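Local atomic coordinates of fumarate lyase (Mesorhizobium sp., PDB entry 3C8T), a protein that belongs to the fumarate lyase superfamily of mainly helical enzymes and assembles from four copies of its chain. Residues Ser25-Cys30 with Phe62-Glu67; Leu98-Thr103 with Ala198-Arg203; Val166-Phe171 with Asp437-Gly442; Glu233-Leu238 with Thr301-Ala306; Met250-Met255 with Gly261-Pro266. All coordinates share one frame; numbering follows the deposited sequence.

Interaction 1: residues Ser25-Cys30 with Phe62-Glu67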
# COMPACT_ATOMS: atom_id res chain seq x y z
N SER A 25 -14.41 -23.83 -13.53
CA SER A 25 -14.74 -24.11 -12.16
C SER A 25 -15.77 -23.10 -11.59
O SER A 25 -16.72 -23.49 -10.96
CB SER A 25 -13.47 -24.22 -11.31
OG SER A 25 -13.82 -24.67 -10.03
N PHE A 26 -15.59 -21.81 -11.84
CA PHE A 26 -16.52 -20.78 -11.35
C PHE A 26 -17.93 -21.05 -11.85
O PHE A 26 -18.86 -21.20 -11.06
CB PHE A 26 -16.07 -19.37 -11.78
CG PHE A 26 -16.97 -18.25 -11.27
CD1 PHE A 26 -17.04 -17.97 -9.90
CD2 PHE A 26 -17.70 -17.47 -12.16
CE1 PHE A 26 -17.85 -16.94 -9.42
CE2 PHE A 26 -18.52 -16.43 -11.68
CZ PHE A 26 -18.60 -16.17 -10.30
N ILE A 27 -18.07 -21.15 -13.16
CA ILE A 27 -19.31 -21.53 -13.83
C ILE A 27 -19.93 -22.78 -13.26
O ILE A 27 -21.11 -22.78 -12.94
CB ILE A 27 -19.13 -21.67 -15.40
CG1 ILE A 27 -18.78 -20.30 -16.00
CG2 ILE A 27 -20.39 -22.33 -16.06
CD1 ILE A 27 -19.69 -19.12 -15.53
N SER A 28 -19.16 -23.86 -13.08
CA SER A 28 -19.78 -25.07 -12.49
C SER A 28 -20.35 -24.86 -11.05
O SER A 28 -21.41 -25.43 -10.70
CB SER A 28 -18.87 -26.29 -12.59
OG SER A 28 -17.86 -26.20 -11.62
N ARG A 29 -19.70 -24.01 -10.25
CA ARG A 29 -20.24 -23.61 -8.93
C ARG A 29 -21.48 -22.74 -9.06
O ARG A 29 -22.36 -22.80 -8.22
CB ARG A 29 -19.22 -22.86 -8.06
CG ARG A 29 -17.80 -23.46 -7.89
CD ARG A 29 -17.71 -24.98 -7.88
NE ARG A 29 -18.29 -25.62 -6.70
CZ ARG A 29 -17.58 -26.14 -5.69
NH1 ARG A 29 -18.20 -26.70 -4.65
NH2 ARG A 29 -16.26 -26.07 -5.69
N CYS A 30 -21.52 -21.91 -10.12
CA CYS A 30 -22.70 -21.11 -10.48
C CYS A 30 -23.92 -21.96 -10.79
O CYS A 30 -25.02 -21.70 -10.27
CB CYS A 30 -22.40 -20.15 -11.63
SG CYS A 30 -21.38 -18.65 -11.18
N PHE A 62 -25.66 -31.14 -18.18
CA PHE A 62 -25.39 -29.81 -18.78
C PHE A 62 -23.91 -29.54 -18.90
O PHE A 62 -23.16 -29.72 -17.94
CB PHE A 62 -26.09 -28.67 -18.01
CG PHE A 62 -25.74 -27.27 -18.50
CD1 PHE A 62 -26.01 -26.88 -19.80
CD2 PHE A 62 -25.15 -26.34 -17.64
CE1 PHE A 62 -25.68 -25.60 -20.24
CE2 PHE A 62 -24.83 -25.06 -18.08
CZ PHE A 62 -25.10 -24.69 -19.37
N ALA A 63 -23.50 -29.08 -20.08
CA ALA A 63 -22.14 -28.69 -20.32
C ALA A 63 -22.14 -27.31 -20.96
O ALA A 63 -22.51 -27.18 -22.13
CB ALA A 63 -21.43 -29.70 -21.23
N PRO A 64 -21.69 -26.27 -20.22
CA PRO A 64 -21.76 -24.90 -20.74
C PRO A 64 -20.96 -24.73 -22.02
O PRO A 64 -19.99 -25.45 -22.25
CB PRO A 64 -21.10 -24.07 -19.63
CG PRO A 64 -20.25 -25.07 -18.88
CD PRO A 64 -21.04 -26.33 -18.91
N GLU A 65 -21.41 -23.79 -22.85
CA GLU A 65 -20.70 -23.40 -24.04
C GLU A 65 -19.84 -22.18 -23.68
O GLU A 65 -20.30 -21.04 -23.75
CB GLU A 65 -21.74 -23.05 -25.10
CG GLU A 65 -21.40 -23.56 -26.46
CD GLU A 65 -22.65 -23.80 -27.29
OE1 GLU A 65 -23.57 -24.50 -26.79
OE2 GLU A 65 -22.71 -23.27 -28.42
N MET A 66 -18.59 -22.44 -23.28
CA MET A 66 -17.72 -21.42 -22.65
C MET A 66 -17.35 -20.19 -23.50
O MET A 66 -17.31 -19.07 -22.97
CB MET A 66 -16.45 -22.04 -22.03
CG MET A 66 -16.71 -22.98 -20.84
SD MET A 66 -17.45 -22.26 -19.33
CE MET A 66 -16.24 -20.94 -19.01
N GLU A 67 -17.09 -20.39 -24.78
CA GLU A 67 -16.81 -19.26 -25.68
C GLU A 67 -18.02 -18.34 -25.87
O GLU A 67 -17.88 -17.12 -25.85
CB GLU A 67 -16.25 -19.77 -27.04

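Interaction 2: residues Leu98-Thr103 with Ala198-Arg203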
# COMPACT_ATOMS: atom_id res chain seq x y z
N LEU A 98 -35.81 -21.24 -13.16
CA LEU A 98 -34.43 -21.01 -12.79
C LEU A 98 -34.27 -19.58 -12.28
O LEU A 98 -35.05 -18.69 -12.67
CB LEU A 98 -33.55 -21.22 -14.02
CG LEU A 98 -32.49 -22.31 -14.29
CD1 LEU A 98 -32.29 -23.35 -13.21
CD2 LEU A 98 -32.72 -22.94 -15.65
N HIS A 99 -33.28 -19.37 -11.41
CA HIS A 99 -32.92 -18.03 -10.97
C HIS A 99 -34.18 -17.32 -10.54
O HIS A 99 -34.50 -16.25 -11.05
CB HIS A 99 -32.26 -17.29 -12.15
CG HIS A 99 -31.50 -16.06 -11.77
ND1 HIS A 99 -30.17 -16.09 -11.39
CD2 HIS A 99 -31.86 -14.75 -11.79
CE1 HIS A 99 -29.75 -14.85 -11.16
NE2 HIS A 99 -30.75 -14.02 -11.40
N TRP A 100 -34.93 -17.92 -9.63
CA TRP A 100 -36.24 -17.36 -9.26
C TRP A 100 -36.03 -16.55 -8.02
O TRP A 100 -35.74 -17.10 -6.96
CB TRP A 100 -37.20 -18.52 -8.98
CG TRP A 100 -38.63 -18.18 -8.70
CD1 TRP A 100 -39.20 -17.90 -7.47
CD2 TRP A 100 -39.70 -18.13 -9.64
NE1 TRP A 100 -40.55 -17.66 -7.61
CE2 TRP A 100 -40.89 -17.81 -8.93
CE3 TRP A 100 -39.77 -18.33 -11.03
CZ2 TRP A 100 -42.13 -17.68 -9.56
CZ3 TRP A 100 -41.01 -18.21 -11.66
CH2 TRP A 100 -42.18 -17.89 -10.91
N GLY A 101 -36.13 -15.23 -8.15
CA GLY A 101 -35.93 -14.32 -7.03
C GLY A 101 -34.48 -13.96 -6.76
O GLY A 101 -34.22 -13.12 -5.92
N ALA A 102 -33.55 -14.59 -7.49
CA ALA A 102 -32.11 -14.33 -7.43
C ALA A 102 -31.67 -13.07 -8.18
O ALA A 102 -32.27 -12.69 -9.17
CB ALA A 102 -31.34 -15.55 -8.00
N THR A 103 -30.60 -12.43 -7.69
CA THR A 103 -29.84 -11.46 -8.47
C THR A 103 -28.45 -12.07 -8.82
O THR A 103 -28.00 -13.08 -8.23
CB THR A 103 -29.72 -10.08 -7.76
OG1 THR A 103 -29.20 -9.10 -8.68
CG2 THR A 103 -28.76 -10.13 -6.54
N ALA A 198 -37.56 -9.01 -2.18
CA ALA A 198 -38.95 -8.53 -2.37
C ALA A 198 -39.74 -9.44 -3.28
O ALA A 198 -40.92 -9.72 -3.02
CB ALA A 198 -38.97 -7.12 -2.94
N SER A 199 -39.10 -9.91 -4.35
CA SER A 199 -39.79 -10.75 -5.32
C SER A 199 -40.31 -12.08 -4.76
O SER A 199 -41.09 -12.74 -5.44
CB SER A 199 -38.98 -10.92 -6.61
OG SER A 199 -38.01 -11.91 -6.54
N LEU A 200 -39.95 -12.41 -3.51
CA LEU A 200 -40.35 -13.68 -2.86
C LEU A 200 -41.39 -13.44 -1.75
O LEU A 200 -41.75 -14.36 -0.97
CB LEU A 200 -39.14 -14.47 -2.34
CG LEU A 200 -38.20 -15.00 -3.45
CD1 LEU A 200 -36.89 -15.57 -2.89
CD2 LEU A 200 -38.88 -16.00 -4.39
N GLY A 201 -41.89 -12.21 -1.72
CA GLY A 201 -42.94 -11.81 -0.81
C GLY A 201 -42.42 -11.95 0.60
O GLY A 201 -41.49 -11.24 1.00
N THR A 202 -42.99 -12.91 1.33
CA THR A 202 -42.66 -13.11 2.75
C THR A 202 -41.78 -14.33 2.96
O THR A 202 -41.43 -14.62 4.08
CB THR A 202 -43.96 -13.27 3.67
OG1 THR A 202 -44.52 -14.59 3.52
CG2 THR A 202 -45.01 -12.20 3.35
N ARG A 203 -41.43 -15.04 1.89
CA ARG A 203 -40.77 -16.34 2.05
C ARG A 203 -39.24 -16.26 1.87
O ARG A 203 -38.53 -17.28 1.93
CB ARG A 203 -41.37 -17.36 1.06
CG ARG A 203 -42.90 -17.46 1.02
CD ARG A 203 -43.48 -18.17 2.23
NE ARG A 203 -42.70 -19.34 2.68
CZ ARG A 203 -42.79 -20.56 2.15
NH1 ARG A 203 -42.06 -21.55 2.64
NH2 ARG A 203 -43.60 -20.79 1.11
O HOH W 1 -36.16 -11.85 -4.57

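Interaction 3: residues Val166-Phe171 with Asp437-Gly442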
# COMPACT_ATOMS: atom_id res chain seq x y z
N VAL A 166 10.81 -21.16 16.45
CA VAL A 166 10.27 -19.82 16.38
C VAL A 166 9.40 -19.68 15.09
O VAL A 166 8.26 -19.19 15.16
CB VAL A 166 11.42 -18.79 16.43
CG1 VAL A 166 10.98 -17.39 15.86
CG2 VAL A 166 11.96 -18.65 17.85
N TRP A 167 9.96 -20.09 13.95
CA TRP A 167 9.23 -20.09 12.69
C TRP A 167 7.96 -20.93 12.84
O TRP A 167 6.88 -20.52 12.46
CB TRP A 167 10.10 -20.74 11.60
CG TRP A 167 11.39 -20.03 11.23
CD1 TRP A 167 11.71 -18.70 11.44
CD2 TRP A 167 12.48 -20.59 10.50
NE1 TRP A 167 12.97 -18.43 10.93
CE2 TRP A 167 13.46 -19.57 10.34
CE3 TRP A 167 12.75 -21.86 9.99
CZ2 TRP A 167 14.67 -19.80 9.68
CZ3 TRP A 167 13.96 -22.09 9.35
CH2 TRP A 167 14.91 -21.06 9.21
N LEU A 168 8.10 -22.13 13.41
CA LEU A 168 6.99 -23.00 13.63
C LEU A 168 5.85 -22.37 14.47
O LEU A 168 4.65 -22.57 14.17
CB LEU A 168 7.48 -24.30 14.31
CG LEU A 168 6.45 -25.36 14.72
CD1 LEU A 168 5.49 -25.80 13.52
CD2 LEU A 168 7.13 -26.56 15.42
N SER A 169 6.21 -21.62 15.52
CA SER A 169 5.24 -21.09 16.45
C SER A 169 4.20 -20.17 15.81
O SER A 169 3.02 -20.21 16.18
CB SER A 169 5.92 -20.38 17.61
OG SER A 169 6.46 -19.14 17.18
N ALA A 170 4.67 -19.36 14.87
CA ALA A 170 3.84 -18.52 13.99
C ALA A 170 2.80 -19.33 13.20
O ALA A 170 1.64 -18.90 13.06
CB ALA A 170 4.76 -17.72 12.99
N PHE A 171 3.24 -20.46 12.64
CA PHE A 171 2.37 -21.32 11.80
C PHE A 171 1.37 -22.11 12.61
O PHE A 171 0.24 -22.35 12.16
CB PHE A 171 3.19 -22.19 10.86
CG PHE A 171 3.81 -21.40 9.77
CD1 PHE A 171 3.05 -21.02 8.66
CD2 PHE A 171 5.12 -20.92 9.90
CE1 PHE A 171 3.61 -20.22 7.66
CE2 PHE A 171 5.67 -20.11 8.93
CZ PHE A 171 4.93 -19.77 7.80
N ASP A 437 11.21 -27.84 22.97
CA ASP A 437 10.32 -28.89 23.50
C ASP A 437 8.92 -28.34 23.76
O ASP A 437 7.91 -28.98 23.47
CB ASP A 437 10.90 -29.49 24.78
CG ASP A 437 12.23 -30.26 24.53
OD1 ASP A 437 12.51 -30.70 23.38
OD2 ASP A 437 12.98 -30.39 25.53
N ASN A 438 8.86 -27.14 24.31
CA ASN A 438 7.62 -26.42 24.56
C ASN A 438 6.77 -26.21 23.31
O ASN A 438 5.56 -26.49 23.30
CB ASN A 438 7.93 -25.07 25.18
CG ASN A 438 6.72 -24.44 25.82
OD1 ASN A 438 6.30 -24.88 26.89
ND2 ASN A 438 6.13 -23.44 25.15
N VAL A 439 7.37 -25.71 22.25
CA VAL A 439 6.63 -25.51 21.01
C VAL A 439 6.20 -26.86 20.38
O VAL A 439 5.07 -27.03 19.95
CB VAL A 439 7.46 -24.66 20.00
CG1 VAL A 439 6.75 -24.52 18.65
CG2 VAL A 439 7.74 -23.33 20.60
N LEU A 440 7.11 -27.82 20.33
CA LEU A 440 6.80 -29.14 19.77
C LEU A 440 5.64 -29.82 20.55
O LEU A 440 4.77 -30.46 19.94
CB LEU A 440 8.04 -30.02 19.73
CG LEU A 440 9.10 -29.62 18.68
CD1 LEU A 440 10.33 -30.53 18.80
CD2 LEU A 440 8.57 -29.73 17.25
N GLY A 441 5.63 -29.66 21.87
CA GLY A 441 4.54 -30.12 22.72
C GLY A 441 4.15 -31.57 22.47
O GLY A 441 2.94 -31.89 22.35
N GLY A 442 5.16 -32.43 22.35
CA GLY A 442 4.91 -33.85 22.14
C GLY A 442 4.59 -34.23 20.70
O GLY A 442 3.87 -35.21 20.46

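Interaction 4: residues Glu233-Leu238 with Thr301-Ala306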
# COMPACT_ATOMS: atom_id res chain seq x y z
N GLU A 233 -11.14 -10.22 5.47
CA GLU A 233 -10.33 -10.83 6.53
C GLU A 233 -9.66 -12.09 6.04
O GLU A 233 -8.56 -12.42 6.50
CB GLU A 233 -11.11 -11.10 7.83
CG GLU A 233 -11.96 -12.31 7.80
CD GLU A 233 -12.66 -12.54 9.14
OE1 GLU A 233 -13.91 -12.78 9.15
OE2 GLU A 233 -11.94 -12.47 10.17
N THR A 234 -10.26 -12.75 5.07
CA THR A 234 -9.66 -13.95 4.51
C THR A 234 -8.37 -13.63 3.76
O THR A 234 -7.36 -14.31 3.91
CB THR A 234 -10.64 -14.69 3.59
OG1 THR A 234 -11.78 -15.02 4.36
CG2 THR A 234 -10.03 -15.99 3.04
N VAL A 235 -8.40 -12.58 2.95
CA VAL A 235 -7.17 -12.20 2.23
C VAL A 235 -6.11 -11.57 3.16
O VAL A 235 -4.91 -11.74 2.95
CB VAL A 235 -7.52 -11.27 1.09
CG1 VAL A 235 -6.27 -10.85 0.29
CG2 VAL A 235 -8.59 -11.95 0.19
N GLN A 236 -6.56 -10.81 4.15
CA GLN A 236 -5.68 -10.30 5.19
C GLN A 236 -4.94 -11.45 5.85
O GLN A 236 -3.74 -11.33 6.08
CB GLN A 236 -6.43 -9.49 6.24
CG GLN A 236 -6.91 -8.11 5.81
CD GLN A 236 -7.19 -7.20 7.03
OE1 GLN A 236 -6.59 -6.12 7.17
NE2 GLN A 236 -8.06 -7.65 7.94
N PHE A 237 -5.66 -12.54 6.14
CA PHE A 237 -5.10 -13.73 6.71
C PHE A 237 -4.04 -14.33 5.76
O PHE A 237 -2.97 -14.71 6.20
CB PHE A 237 -6.20 -14.77 7.06
CG PHE A 237 -5.63 -16.19 7.34
CD1 PHE A 237 -4.99 -16.48 8.54
CD2 PHE A 237 -5.66 -17.17 6.36
CE1 PHE A 237 -4.43 -17.74 8.78
CE2 PHE A 237 -5.11 -18.44 6.58
CZ PHE A 237 -4.50 -18.72 7.80
N LEU A 238 -4.35 -14.44 4.47
CA LEU A 238 -3.35 -14.86 3.48
C LEU A 238 -2.08 -14.04 3.53
O LEU A 238 -0.97 -14.57 3.44
CB LEU A 238 -3.92 -14.85 2.03
CG LEU A 238 -5.09 -15.87 1.85
CD1 LEU A 238 -5.77 -15.77 0.50
CD2 LEU A 238 -4.73 -17.31 2.19
N THR A 301 -4.39 -5.11 0.86
CA THR A 301 -4.63 -3.69 0.65
C THR A 301 -5.84 -3.40 -0.24
O THR A 301 -6.71 -2.63 0.17
CB THR A 301 -3.36 -3.02 0.11
OG1 THR A 301 -2.31 -3.33 1.02
CG2 THR A 301 -3.49 -1.49 0.05
N SER A 302 -5.92 -4.05 -1.41
CA SER A 302 -7.10 -3.92 -2.29
C SER A 302 -8.40 -4.32 -1.62
O SER A 302 -9.42 -3.72 -1.87
CB SER A 302 -6.99 -4.80 -3.56
OG SER A 302 -5.94 -4.42 -4.42
N MET A 303 -8.36 -5.37 -0.79
CA MET A 303 -9.58 -5.79 -0.08
C MET A 303 -10.05 -4.75 0.94
O MET A 303 -11.24 -4.53 1.09
CB MET A 303 -9.44 -7.21 0.55
CG MET A 303 -9.56 -8.36 -0.49
SD MET A 303 -11.08 -8.37 -1.52
CE MET A 303 -12.34 -8.33 -0.27
N LEU A 304 -9.12 -4.09 1.61
CA LEU A 304 -9.49 -2.99 2.50
C LEU A 304 -10.13 -1.83 1.74
O LEU A 304 -11.05 -1.20 2.24
CB LEU A 304 -8.26 -2.53 3.33
CG LEU A 304 -7.77 -3.61 4.35
CD1 LEU A 304 -6.45 -3.26 4.96
CD2 LEU A 304 -8.80 -3.86 5.43
N ASP A 305 -9.67 -1.57 0.52
CA ASP A 305 -10.32 -0.61 -0.37
C ASP A 305 -11.72 -1.09 -0.82
O ASP A 305 -12.66 -0.31 -0.85
CB ASP A 305 -9.44 -0.28 -1.59
CG ASP A 305 -8.12 0.44 -1.23
OD1 ASP A 305 -8.12 1.31 -0.33
OD2 ASP A 305 -7.06 0.16 -1.86
N ALA A 306 -11.84 -2.36 -1.18
CA ALA A 306 -13.09 -2.94 -1.65
C ALA A 306 -14.21 -2.92 -0.61
O ALA A 306 -15.41 -3.00 -0.96
CB ALA A 306 -12.84 -4.41 -2.14

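Interaction 5: residues Met250-Met255 with Gly261-Pro266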
# COMPACT_ATOMS: atom_id res chain seq x y z
N MET A 250 13.87 -14.67 4.46
CA MET A 250 14.94 -13.73 4.73
C MET A 250 16.08 -14.46 5.43
O MET A 250 17.25 -14.30 5.03
CB MET A 250 14.49 -12.55 5.62
CG MET A 250 14.07 -11.31 4.83
SD MET A 250 15.26 -10.65 3.58
CE MET A 250 16.25 -9.54 4.56
N ASP A 251 15.73 -15.21 6.48
CA ASP A 251 16.73 -15.86 7.31
C ASP A 251 17.52 -16.85 6.47
O ASP A 251 18.73 -16.81 6.44
CB ASP A 251 16.09 -16.56 8.53
CG ASP A 251 15.53 -15.59 9.54
OD1 ASP A 251 15.65 -14.37 9.33
OD2 ASP A 251 14.97 -16.03 10.57
N ILE A 252 16.84 -17.73 5.76
CA ILE A 252 17.53 -18.73 4.92
C ILE A 252 18.40 -18.12 3.82
O ILE A 252 19.56 -18.48 3.69
CB ILE A 252 16.53 -19.78 4.35
CG1 ILE A 252 16.02 -20.67 5.51
CG2 ILE A 252 17.19 -20.61 3.20
CD1 ILE A 252 14.63 -21.21 5.30
N SER A 253 17.88 -17.15 3.06
CA SER A 253 18.68 -16.56 1.98
C SER A 253 19.91 -15.85 2.51
O SER A 253 20.96 -15.86 1.88
CB SER A 253 17.84 -15.67 1.05
OG SER A 253 17.41 -14.54 1.71
N ILE A 254 19.81 -15.26 3.70
CA ILE A 254 20.97 -14.61 4.32
C ILE A 254 21.94 -15.68 4.88
O ILE A 254 23.14 -15.57 4.72
CB ILE A 254 20.58 -13.59 5.38
CG1 ILE A 254 19.77 -12.42 4.76
CG2 ILE A 254 21.87 -13.18 6.18
CD1 ILE A 254 19.18 -11.38 5.82
N MET A 255 21.42 -16.76 5.43
CA MET A 255 22.32 -17.84 5.85
C MET A 255 23.05 -18.51 4.63
O MET A 255 24.05 -19.20 4.82
CB MET A 255 21.57 -18.86 6.73
CG MET A 255 21.16 -18.36 8.16
SD MET A 255 19.96 -19.51 8.96
CE MET A 255 20.99 -20.88 9.19
N GLY A 261 27.12 -19.60 4.76
CA GLY A 261 27.06 -20.94 4.20
C GLY A 261 26.49 -21.96 5.15
O GLY A 261 26.87 -23.14 5.11
N GLU A 262 25.54 -21.53 5.98
CA GLU A 262 25.02 -22.35 7.06
C GLU A 262 23.90 -23.31 6.64
O GLU A 262 23.64 -24.28 7.34
CB GLU A 262 24.58 -21.50 8.23
CG GLU A 262 25.73 -20.84 8.91
CD GLU A 262 25.30 -19.88 10.00
OE1 GLU A 262 24.07 -19.63 10.11
OE2 GLU A 262 26.19 -19.38 10.73
N VAL A 263 23.25 -23.02 5.50
CA VAL A 263 22.21 -23.85 4.90
C VAL A 263 22.21 -23.72 3.37
O VAL A 263 22.90 -22.86 2.81
CB VAL A 263 20.74 -23.50 5.40
CG1 VAL A 263 20.59 -23.67 6.92
CG2 VAL A 263 20.28 -22.13 4.90
N ALA A 264 21.43 -24.57 2.72
CA ALA A 264 21.21 -24.52 1.30
C ALA A 264 19.82 -25.10 1.00
O ALA A 264 19.34 -26.03 1.69
CB ALA A 264 22.35 -25.32 0.52
N GLU A 265 19.18 -24.53 -0.02
CA GLU A 265 17.87 -24.95 -0.49
C GLU A 265 18.06 -26.30 -1.13
O GLU A 265 19.15 -26.59 -1.58
CB GLU A 265 17.35 -23.97 -1.58
CG GLU A 265 16.83 -22.60 -1.04
CD GLU A 265 15.95 -21.83 -2.07
OE1 GLU A 265 15.70 -22.34 -3.21
OE2 GLU A 265 15.47 -20.72 -1.70
N PRO A 266 17.00 -27.13 -1.19
CA PRO A 266 17.17 -28.38 -1.91
C PRO A 266 17.24 -28.09 -3.43
O PRO A 266 18.33 -28.24 -4.00
CB PRO A 266 15.93 -29.17 -1.56
CG PRO A 266 14.91 -28.13 -1.30
CD PRO A 266 15.64 -26.99 -0.66

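Interaction 1: residues Ser25-Cys30 with Phe62-Glu67
I27 and P64 mark the closest approach of the two backbones, with 8.1 Å between I27 CA and P64 CA. This is a helix-against-loop contact in the N-terminal helical part of the fumarate lyase fold. S25-C30 is a turn of helix 23-43, while F62-E65 is the connection between helices 49-61 and 66-76, with E65 at the N-cap position and M66-E67 beginning the new helix. No hydrogen bond crosses at this spacing, and the gap is bridged by apolar side chains alone.

F26, on another side of the helix from I27, touches helix 104-140 and meets Y8 of the second subunit edge-to-face. The exposed S28 ties back within its own turn, S28 OG donating to S25 O at 3.0 Å.

Within S25-C30, I27 alone reaches over, and its two branches divide the work. I27 CG2, set anti to the backbone N (CG1 has chi1 -64°), runs alongside the proline ring and meets P64 CG at 3.9 Å, with P64 CB 4.0 Å from the same I27 CG2. The other branch goes to the methionine. The M66 chain folds at both chi2 and chi3, which brings its thioether end back to the isoleucine: I27 CG1 lies 4.0 Å from M66 CE and 4.1 Å from M66 SD.

Interaction 2: residues Leu98-Thr103 with Ala198-Arg203
W100 and L200 carry the apolar half of this loop-to-loop contact. L98-T103 leads into the long helix 104-140, with T103 at its N-cap position. A198-R203 runs from a short 3-10 turn into a type II' beta turn, L200 to R203, just ahead of helix 204-215.

The tryptophan swings its CG anti to the backbone N (chi1 -175°), which carries the indole across to the other loop. There the pyrrole side of the ring system meets one leucine methyl at a slant: L200 CD2 is 3.6 Å from W100 CD1 and 4.0 Å from W100 NE1. The two side chains cross obliquely, so the methyl comes to the indole aslant, at its CD1-NE1 side. L200 also packs on F190 and on Q41 of helix 23-43, and W100 on R379 of the third subunit.

Next to this pair, S199 turns its hydroxyl onto a glycine. S199 OG comes within 3.2 Å of G101 CA, where the backbones are closest, at 5.5 Å between G101 CA and S199 CA. G101 presents only backbone here, and its positive phi of 84° turns the chain at this point. No direct hydrogen bond joins the segments, but a water does the joining, hydrogen-bonded to both of them at once. This bridging water donates to G101 O at 2.7 Å and lies 2.7 Å from S199 OG.

Interaction 3: residues Val166-Phe171 with Asp437-Gly442
L168 and V439 form the close-packed part of this helix-helix contact, which brings the C-terminal end of the chain onto the long helix 160-185. Their side chains lie alongside one another, pointing opposite ways, with L168 CD2 3.8 Å from V439 CG1. V439 sends that CG1 branch anti to its own backbone N (chi1 176°), aimed at the leucine. The same L168 CD2 also meets L440 CD2 at 3.9 Å, this time with the side chains set crosswise, so one methyl is shared by two neighbours.

Beside them the contact thins. S169 offers its CB and backbone N, S169 CB and S169 N each being 4.3 Å from V439 CG1, although the backbones are closest here, at 6.5 Å between S169 CA and V439 CA. The serine hydroxyl turns back instead, S169 OG donating to V166 O at 2.7 Å, which satisfies a buried polar group within the helix.

The solvent side lies at the tail of helix 432-440. D437, G441 and G442 are exposed. G441, with positive phi, is the first residue to leave the helical conformation, and the last turn is closed by G441 N to D437 O. D437 pairs with R142.

The contact lies against helix 104-140, which L168 touches through R131 and L440 through A135. F171 packs on helix 229-255, and I222 of the third subunit packs on V166, S169 and V439, beside the contact.

Interaction 4: residues Glu233-Leu238 with Thr301-Ala306
V235 and M303 lead a buried helix-helix contact inside the long helical bundle of this superfamily, in which helices from all four subunits come together in one core. Helices 229-255 and 284-306 are close here, with V235 CA 7.2 Å from M303 CA.

Salt bridges nearby do not cross the contact. E233 forms them with R184 and with R177 of the third subunit. D305 uses one oxygen for R297 of the third subunit and the other for R297 of the second, which ties three chains together. Backbone hydrogen bonds, too, stay within each helix.

One kind of contact across the pair is an amide on an aliphatic group. Q236 stretches out beyond its CG, its chain extended, and lays its amide end across the isobutyl group of L304, the two side chains meeting nearly perpendicular to each other. Both residues are buried, and the leucine methyls take the touch.

The purely apolar part is methionine against valine, and here too the side chains are set crosswise. Beyond CG the methionine bends at both chi2 (-55°) and chi3, so its thioether turns away from the valine fork. M303 also packs on A324 and E321 of helix 315-344 and on V231 and A232, one turn earlier on the facing helix. What it gives to the valine is its CG, which settles at the fork: M303 CG lies 3.8 Å from V235 CG2, 3.9 Å from V235 CB and 4.2 Å from V235 CG1.

Interaction 5: residues Met250-Met255 with Gly261-Pro266
M255 has the most surface buried in this contact, where the chain leaves helix 229-255 and turns into strand 263-264. Its carbonyl at the helix end holds the returning chain: E262 N donates to M255 O at 3.0 Å with an N-H...O angle of 152°. The side chain bends at chi3 (68°) and brings its methyl between two neighbours. M255 CE lies 3.6 Å from V263 CG1 and 3.4 Å from E262 OE1, a methyl beside a carboxylate whose other oxygen, OE2, makes a salt bridge with R149.

V263 comes next and splits its branches. CG1 goes to the methionine, whereas CG2, lodged between backbone N and carbonyl carbon, points to the helix one turn earlier. There I252, the third residue of the group, meets it with V263 CG2 3.8 Å from I252 CG2. These two side chains are turned roughly square to each other.

Around the contact, M353 of helix 350-357 packs on M255, E262 and V263, and helix 315-344 touches I252 through M342 and L343. Strand 263-264 pairs antiparallel with strand 347-348, and F311 of the third subunit packs on M255.

Interactions 4 and 5 share helix 229-255, about 31 Å apart by their centres, and strand 263-264 of interaction 5 is followed in the chain by helix 284-306 of interaction 4. Interactions 3 and 5 touch: W167 NE1 is 3.1 Å from D251 OD2, probably hydrogen-bonded, and W167 CH2 is 3.9 Å from I252 CG1. Interaction 3 closes a long loop of chain that contains both 4 and 5. Interactions 1 and 2 lie on the opposite side of the chain's centre from 3 and 5, centres about 23 Å apart and nearest atoms about 8 Å apart, without touching; interactions 2 and 5 have centres about 58 Å apart. Interactions 2 to 5 all reach the third subunit.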